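Local structure of iodotyrosine deiodinase (Thermotoga neapolitana, 6TYK) at residues W90-L95 / V136-P141; G58-V63 / R144-L149. The protein removes halogen from halotyrosines, including 3-iodo- and 3,5-diiodo-L-tyrosine, by reduction with bound FMN, releasing halide and L-tyrosine. All blocks are in the same frame, centred on the assembly; numbering follows the deposited sequence.

Contact 1 (W90-L95 / V136-P141); sequences WRKPFL and VPYTPP. With FMN (flavin mononucleotide), chain C; IYR (3-iodo-tyrosine), chain D.
Phe94 and Tyr138 meet as a T-shaped aromatic pair, the edge of Phe94 turned to the face of Tyr138, with centroids 5.5 Å apart and planes at 75°. Phe94 CZ lies 3.9 Å from Tyr138 CD1. Further apolar packing adds to the pair: Val136 CG1 covers one face of the Phe94 ring toward its rim, and Leu95 CD1 reaches Tyr138 CE2 at 3.8 Å, its branched side chain crossing the tyrosine at about a right angle. Tyr138 CG stands anti to the backbone N (chi1 176°), which sets CG on the side of Phe94 and Leu95. The aliphatic part of Lys92 passes the phenol, CG being 3.8 Å from Tyr138 OH, and that hydroxyl is hydrogen-bonded to Glu68. An alanine at Tyr138 would probably leave Phe94 without this edge-to-face partner and Glu68 without this hydroxyl.

The polar bonds go to the ligands. Lys92, long and cationic, bends at chi2 beside the phenol, and its NZ donates to the carboxylate O of 3-iodo-tyrosine at 2.6 Å; NZ also bonds Thr89 O. Thr139 N donates to FMN O4 at 3.1 Å, with a fairly straight N-H...O angle of 164°. Together the segments line the flavin and halotyrosine pocket of this nitroreductase-family enzyme.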
loop_
_atom_site.group_PDB
_atom_site.type_symbol
_atom_site.label_atom_id
_atom_site.label_comp_id
_atom_site.label_asym_id
_atom_site.label_seq_id
_atom_site.Cartn_x
_atom_site.Cartn_y
_atom_site.Cartn_z
ATOM N N TRP A 90 -1.757 -7.287 -25.274
ATOM C CA TRP A 90 -0.581 -7.883 -24.648
ATOM C C TRP A 90 0.699 -7.096 -24.896
ATOM O O TRP A 90 1.665 -7.233 -24.141
ATOM C CB TRP A 90 -0.411 -9.335 -25.096
ATOM C CG TRP A 90 -0.308 -9.512 -26.593
ATOM C CD1 TRP A 90 -1.333 -9.705 -27.469
ATOM C CD2 TRP A 90 0.893 -9.527 -27.371
ATOM N NE1 TRP A 90 -0.847 -9.830 -28.749
ATOM C CE2 TRP A 90 0.520 -9.728 -28.715
ATOM C CE3 TRP A 90 2.247 -9.392 -27.062
ATOM C CZ2 TRP A 90 1.451 -9.790 -29.747
ATOM C CZ3 TRP A 90 3.171 -9.463 -28.088
ATOM C CH2 TRP A 90 2.772 -9.658 -29.413
ATOM N N ARG A 91 0.714 -6.284 -25.949
ATOM C CA ARG A 91 1.875 -5.444 -26.249
ATOM C C ARG A 91 2.094 -4.441 -25.113
ATOM O O ARG A 91 1.135 -3.870 -24.589
ATOM C CB ARG A 91 1.671 -4.687 -27.559
ATOM N N LYS A 92 3.352 -4.226 -24.734
ATOM C CA LYS A 92 3.677 -3.338 -23.618
ATOM C C LYS A 92 4.766 -2.343 -24.002
ATOM O O LYS A 92 5.891 -2.408 -23.497
ATOM C CB LYS A 92 4.096 -4.154 -22.392
ATOM C CG LYS A 92 3.006 -5.078 -21.846
ATOM C CD LYS A 92 1.729 -4.307 -21.500
ATOM C CE LYS A 92 0.498 -5.225 -21.486
ATOM N NZ LYS A 92 -0.783 -4.454 -21.447
ATOM N N PRO A 93 4.435 -1.405 -24.896
ATOM C CA PRO A 93 5.448 -0.443 -25.355
ATOM C C PRO A 93 6.007 0.451 -24.242
ATOM O O PRO A 93 7.120 0.951 -24.390
ATOM C CB PRO A 93 4.705 0.383 -26.416
ATOM C CG PRO A 93 3.242 0.094 -26.217
ATOM C CD PRO A 93 3.155 -1.269 -25.611
ATOM N N PHE A 94 5.278 0.643 -23.146
ATOM C CA PHE A 94 5.818 1.472 -22.066
ATOM C C PHE A 94 7.054 0.855 -21.422
ATOM O O PHE A 94 7.848 1.559 -20.809
ATOM C CB PHE A 94 4.771 1.828 -21.003
ATOM C CG PHE A 94 4.048 0.651 -20.417
ATOM C CD1 PHE A 94 4.645 -0.157 -19.468
ATOM C CD2 PHE A 94 2.741 0.389 -20.775
ATOM C CE1 PHE A 94 3.957 -1.226 -18.908
ATOM C CE2 PHE A 94 2.052 -0.680 -20.226
ATOM C CZ PHE A 94 2.657 -1.485 -19.289
ATOM N N LEU A 95 7.222 -0.453 -21.573
ATOM C CA LEU A 95 8.393 -1.119 -21.007
ATOM C C LEU A 95 9.652 -0.789 -21.805
ATOM O O LEU A 95 10.775 -1.001 -21.329
ATOM C CB LEU A 95 8.170 -2.633 -20.939
ATOM C CG LEU A 95 7.102 -3.083 -19.936
ATOM C CD1 LEU A 95 6.903 -4.588 -20.027
ATOM C CD2 LEU A 95 7.449 -2.672 -18.503
ATOM N N VAL A 136 2.771 3.389 -13.802
ATOM C CA VAL A 136 1.714 2.399 -13.810
ATOM C C VAL A 136 2.253 1.209 -13.015
ATOM O O VAL A 136 3.386 0.790 -13.232
ATOM C CB VAL A 136 1.342 1.968 -15.246
ATOM C CG1 VAL A 136 2.580 1.545 -16.038
ATOM C CG2 VAL A 136 0.313 0.849 -15.222
ATOM N N PRO A 137 1.475 0.699 -12.051
ATOM C CA PRO A 137 1.919 -0.497 -11.339
ATOM C C PRO A 137 1.709 -1.696 -12.239
ATOM O O PRO A 137 0.620 -2.230 -12.313
ATOM C CB PRO A 137 0.970 -0.565 -10.132
ATOM C CG PRO A 137 0.308 0.781 -10.063
ATOM C CD PRO A 137 0.230 1.237 -11.485
ATOM N N TYR A 138 2.748 -2.091 -12.945
ATOM C CA TYR A 138 2.624 -3.147 -13.923
ATOM C C TYR A 138 2.909 -4.497 -13.284
ATOM O O TYR A 138 3.944 -4.693 -12.641
ATOM C CB TYR A 138 3.543 -2.878 -15.112
ATOM C CG TYR A 138 3.502 -4.011 -16.089
ATOM C CD1 TYR A 138 2.300 -4.392 -16.665
ATOM C CD2 TYR A 138 4.641 -4.743 -16.390
ATOM C CE1 TYR A 138 2.237 -5.450 -17.533
ATOM C CE2 TYR A 138 4.592 -5.805 -17.265
ATOM C CZ TYR A 138 3.387 -6.153 -17.832
ATOM O OH TYR A 138 3.319 -7.218 -18.696
ATOM N N THR A 139 1.957 -5.409 -13.421
ATOM C CA THR A 139 2.047 -6.720 -12.802
ATOM C C THR A 139 1.842 -7.795 -13.864
ATOM O O THR A 139 0.709 -8.196 -14.143
ATOM C CB THR A 139 1.011 -6.877 -11.677
ATOM O OG1 THR A 139 -0.294 -6.619 -12.197
ATOM C CG2 THR A 139 1.287 -5.891 -10.550
ATOM N N PRO A 140 2.942 -8.256 -14.478
ATOM C CA PRO A 140 2.850 -9.291 -15.517
ATOM C C PRO A 140 2.403 -10.614 -14.915
ATOM O O PRO A 140 2.470 -10.786 -13.702
ATOM C CB PRO A 140 4.289 -9.399 -16.028
ATOM C CG PRO A 140 5.132 -8.996 -14.845
ATOM C CD PRO A 140 4.337 -7.904 -14.156
ATOM N N PRO A 141 1.952 -11.548 -15.758
ATOM C CA PRO A 141 1.440 -12.825 -15.253
ATOM C C PRO A 141 2.489 -13.652 -14.516
ATOM O O PRO A 141 2.141 -14.326 -13.545
ATOM C CB PRO A 141 0.981 -13.549 -16.525
ATOM C CG PRO A 141 0.734 -12.461 -17.517
ATOM C CD PRO A 141 1.779 -11.423 -17.216
HETATM N N1 FMN C . -2.263 -1.558 -15.261
HETATM C C2 FMN C . -1.826 -2.244 -16.358
HETATM O O2 FMN C . -1.904 -1.726 -17.458
HETATM N N3 FMN C . -1.292 -3.500 -16.234
HETATM C C4 FMN C . -1.200 -4.107 -15.013
HETATM O O4 FMN C . -0.717 -5.243 -14.935
HETATM C C4A FMN C . -1.638 -3.408 -13.885
HETATM N N5 FMN C . -1.537 -3.978 -12.635
HETATM C C5A FMN C . -1.953 -3.271 -11.519
HETATM C C6 FMN C . -1.828 -3.850 -10.264
HETATM C C7 FMN C . -2.215 -3.170 -9.120
HETATM C C7M FMN C . -2.054 -3.846 -7.783
HETATM C C8 FMN C . -2.742 -1.892 -9.238
HETATM C C8M FMN C . -3.175 -1.126 -8.017
HETATM C C9 FMN C . -2.868 -1.311 -10.497
HETATM C C9A FMN C . -2.475 -1.991 -11.647
HETATM N N10 FMN C . -2.608 -1.429 -12.917
HETATM C C10 FMN C . -2.150 -2.122 -14.015
HETATM C "C1'" FMN C . -3.179 -0.051 -13.098
HETATM C "C2'" FMN C . -4.718 -0.095 -12.968
HETATM O "O2'" FMN C . -5.328 -0.636 -14.135
HETATM C "C3'" FMN C . -5.233 1.315 -12.667
HETATM O "O3'" FMN C . -4.745 1.688 -11.392
HETATM C "C4'" FMN C . -6.757 1.435 -12.695
HETATM O "O4'" FMN C . -7.230 1.199 -14.013
HETATM C "C5'" FMN C . -7.202 2.816 -12.243
HETATM O "O5'" FMN C . -6.556 3.787 -13.038
HETATM P P FMN C . -6.836 5.355 -12.821
HETATM O O1P FMN C . -6.075 6.031 -13.957
HETATM O O2P FMN C . -6.247 5.776 -11.503
HETATM O O3P FMN C . -8.331 5.580 -12.943
HETATM N N IYR D . -1.222 -7.253 -16.809
HETATM C CA IYR D . -2.150 -7.193 -17.908
HETATM C CB IYR D . -3.643 -7.134 -17.544
HETATM C CC IYR D . -4.037 -6.092 -16.555
HETATM C CD IYR D . -4.228 -6.458 -15.223
HETATM C CE IYR D . -4.626 -5.539 -14.252
HETATM I IE IYR D . -4.835 -6.163 -12.347
HETATM C CF IYR D . -4.858 -4.215 -14.638
HETATM O OF IYR D . -5.255 -3.250 -13.758
HETATM C CG IYR D . -4.664 -3.819 -15.974
HETATM C CH IYR D . -4.272 -4.757 -16.923
HETATM C C IYR D . -1.876 -6.013 -18.824
HETATM O O IYR D . -2.378 -5.765 -19.920
HETATM O OXT IYR D . -0.955 -5.140 -18.348
#

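Contact 2 (G58-V63 / R144-L149); sequences GQIRRV and REVEKL
Val63 and Leu149 belong to a nearly antiparallel helix pair, in which 58-63 of helix 54-74 packs on the short helix 143-149. The axes of the two segments approach to 9.8 Å, their N-to-C directions at 166°, and the backbones are nearest at Ile60 and Val146.

Branched aliphatic side chains fill the interface. Leu149 reaches across with CD1, which lies 3.7 Å from Gln59 O and touches Ile60 CG1 at 4.0 Å; CG anti to the carbonyl carbon (chi1 -78°) starts the side chain on this course. Val63 slides past Leu149 in the opposite direction and divides its two methyls: CG2 meets Leu149 CD1 at 3.9 Å, while CG1 packs against Glu145 CB at 3.5 Å. Short beta-branched Val146 suits the place where the backbones come closest, with CG1 at 4.3 Å from Ile60 CG2.

Polar residues contribute through water. One water donates to Gln59 OE1 and Leu149 O; another donates to Val63 O and, at 2.7 Å, to Glu145 OE1, suiting a carboxylate at the exposed border.

Beyond the pair, Arg61, on a different side of its helix, packs on Leu95 and Lys96 of helix 94-97, while Glu147 accepts a hydrogen bond from Leu158 N in strand 156-165.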
loop_
_atom_site.group_PDB
_atom_site.type_symbol
_atom_site.label_atom_id
_atom_site.label_comp_id
_atom_site.label_asym_id
_atom_site.label_seq_id
_atom_site.Cartn_x
_atom_site.Cartn_y
_atom_site.Cartn_z
ATOM N N GLY A 58 14.573 -4.243 -22.931
ATOM C CA GLY A 58 14.041 -5.021 -24.031
ATOM C C GLY A 58 13.779 -6.459 -23.628
ATOM O O GLY A 58 12.751 -7.036 -23.995
ATOM N N GLN A 59 14.706 -7.047 -22.878
ATOM C CA GLN A 59 14.527 -8.413 -22.397
ATOM C C GLN A 59 13.318 -8.500 -21.480
ATOM O O GLN A 59 12.500 -9.414 -21.597
ATOM C CB GLN A 59 15.778 -8.905 -21.672
ATOM C CG GLN A 59 17.001 -9.053 -22.558
ATOM C CD GLN A 59 18.250 -9.363 -21.758
ATOM O OE1 GLN A 59 18.538 -8.710 -20.755
ATOM N NE2 GLN A 59 18.996 -10.367 -22.194
ATOM N N ILE A 60 13.197 -7.535 -20.573
ATOM C CA ILE A 60 12.069 -7.506 -19.656
ATOM C C ILE A 60 10.774 -7.347 -20.439
ATOM O O ILE A 60 9.807 -8.064 -20.199
ATOM C CB ILE A 60 12.225 -6.386 -18.614
ATOM C CG1 ILE A 60 13.366 -6.748 -17.654
ATOM C CG2 ILE A 60 10.927 -6.182 -17.836
ATOM C CD1 ILE A 60 13.743 -5.649 -16.692
ATOM N N ARG A 61 10.770 -6.433 -21.402
ATOM C CA ARG A 61 9.585 -6.211 -22.217
ATOM C C ARG A 61 9.166 -7.477 -22.929
ATOM O O ARG A 61 8.000 -7.844 -22.902
ATOM C CB ARG A 61 9.824 -5.122 -23.256
ATOM C CG ARG A 61 8.620 -4.889 -24.159
ATOM C CD ARG A 61 8.786 -3.618 -24.963
ATOM N NE ARG A 61 10.062 -3.594 -25.670
ATOM C CZ ARG A 61 10.301 -4.258 -26.792
ATOM N NH1 ARG A 61 9.346 -5.004 -27.333
ATOM N NH2 ARG A 61 11.492 -4.173 -27.367
ATOM N N ARG A 62 10.108 -8.139 -23.593
ATOM C CA ARG A 62 9.747 -9.311 -24.377
ATOM C C ARG A 62 9.268 -10.478 -23.519
ATOM O O ARG A 62 8.327 -11.178 -23.897
ATOM C CB ARG A 62 10.887 -9.709 -25.315
ATOM C CG ARG A 62 11.113 -8.666 -26.400
ATOM C CD ARG A 62 12.145 -9.106 -27.419
ATOM N NE ARG A 62 13.467 -9.143 -26.817
ATOM C CZ ARG A 62 14.317 -8.117 -26.788
ATOM N NH1 ARG A 62 14.007 -6.960 -27.363
ATOM N NH2 ARG A 62 15.486 -8.258 -26.188
ATOM N N VAL A 63 9.898 -10.677 -22.362
ATOM C CA VAL A 63 9.458 -11.728 -21.450
ATOM C C VAL A 63 8.045 -11.423 -20.939
ATOM O O VAL A 63 7.178 -12.302 -20.882
ATOM C CB VAL A 63 10.447 -11.913 -20.293
ATOM C CG1 VAL A 63 9.833 -12.748 -19.191
ATOM C CG2 VAL A 63 11.719 -12.551 -20.818
ATOM N N ARG A 144 8.489 -14.568 -12.116
ATOM C CA ARG A 144 9.689 -15.382 -11.914
ATOM C C ARG A 144 10.716 -15.193 -13.024
ATOM O O ARG A 144 11.917 -15.146 -12.764
ATOM C CB ARG A 144 9.337 -16.862 -11.729
ATOM C CG ARG A 144 8.613 -17.133 -10.420
ATOM C CD ARG A 144 8.214 -18.590 -10.263
ATOM N NE ARG A 144 7.496 -18.805 -9.008
ATOM C CZ ARG A 144 7.063 -19.987 -8.581
ATOM N NH1 ARG A 144 7.274 -21.077 -9.309
ATOM N NH2 ARG A 144 6.419 -20.080 -7.424
ATOM N N GLU A 145 10.242 -15.068 -14.258
ATOM C CA GLU A 145 11.139 -14.890 -15.391
ATOM C C GLU A 145 11.829 -13.529 -15.353
ATOM O O GLU A 145 13.006 -13.413 -15.676
ATOM C CB GLU A 145 10.392 -15.106 -16.713
ATOM C CG GLU A 145 9.906 -16.538 -16.893
ATOM C CD GLU A 145 8.948 -16.707 -18.062
ATOM O OE1 GLU A 145 8.215 -15.746 -18.381
ATOM O OE2 GLU A 145 8.931 -17.804 -18.662
ATOM N N VAL A 146 11.101 -12.501 -14.935
ATOM C CA VAL A 146 11.688 -11.175 -14.816
ATOM C C VAL A 146 12.693 -11.166 -13.672
ATOM O O VAL A 146 13.777 -10.597 -13.792
ATOM C CB VAL A 146 10.609 -10.091 -14.621
ATOM C CG1 VAL A 146 11.259 -8.740 -14.393
ATOM C CG2 VAL A 146 9.685 -10.051 -15.836
ATOM N N GLU A 147 12.344 -11.826 -12.570
ATOM C CA GLU A 147 13.257 -11.934 -11.436
ATOM C C GLU A 147 14.594 -12.524 -11.851
ATOM O O GLU A 147 15.645 -12.055 -11.418
ATOM C CB GLU A 147 12.648 -12.790 -10.329
ATOM C CG GLU A 147 11.595 -12.078 -9.501
ATOM C CD GLU A 147 11.090 -12.943 -8.367
ATOM O OE1 GLU A 147 11.434 -14.138 -8.329
ATOM O OE2 GLU A 147 10.350 -12.443 -7.509
ATOM N N LYS A 148 14.550 -13.551 -12.692
ATOM C CA LYS A 148 15.772 -14.222 -13.115
ATOM C C LYS A 148 16.611 -13.305 -13.998
ATOM O O LYS A 148 17.842 -13.312 -13.918
ATOM C CB LYS A 148 15.451 -15.532 -13.844
ATOM C CG LYS A 148 16.675 -16.316 -14.297
ATOM C CD LYS A 148 16.267 -17.513 -15.133
ATOM C CE LYS A 148 17.477 -18.215 -15.728
ATOM N NZ LYS A 148 17.077 -19.201 -16.766
ATOM N N LEU A 149 15.942 -12.515 -14.834
ATOM C CA LEU A 149 16.634 -11.597 -15.734
ATOM C C LEU A 149 17.520 -10.621 -14.983
ATOM O O LEU A 149 18.561 -10.207 -15.485
ATOM C CB LEU A 149 15.642 -10.808 -16.590
ATOM C CG LEU A 149 15.013 -11.521 -17.774
ATOM C CD1 LEU A 149 14.051 -10.565 -18.463
ATOM C CD2 LEU A 149 16.101 -11.978 -18.727
HETATM O O HOH W 1 19.400 -10.095 -18.289
HETATM O O HOH W 2 7.542 -15.083 -20.874
#

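In the fold
The centres of contact 1 and contact 2 lie 11 Å apart on the same side of the chain's centre. Arg61, on segment 58-63 but outside the interface of contact 2, touches contact 1: its CB is 3.8 Å from Leu95 CB, and its CD is 3.5 Å from Lys92 O. Helix 54-74 links them as well, since it carries contact 2 through 58-63 and, farther along, Glu68, which also bonds the bound 3-iodo-tyrosine. Contact 1 lies at the active site, where Arg15 also bonds FMN and Met41 of the second subunit bonds the substrate. Contact 2 is structural packing farther out, the Val146 side chain being about 11 Å from either bound ligand.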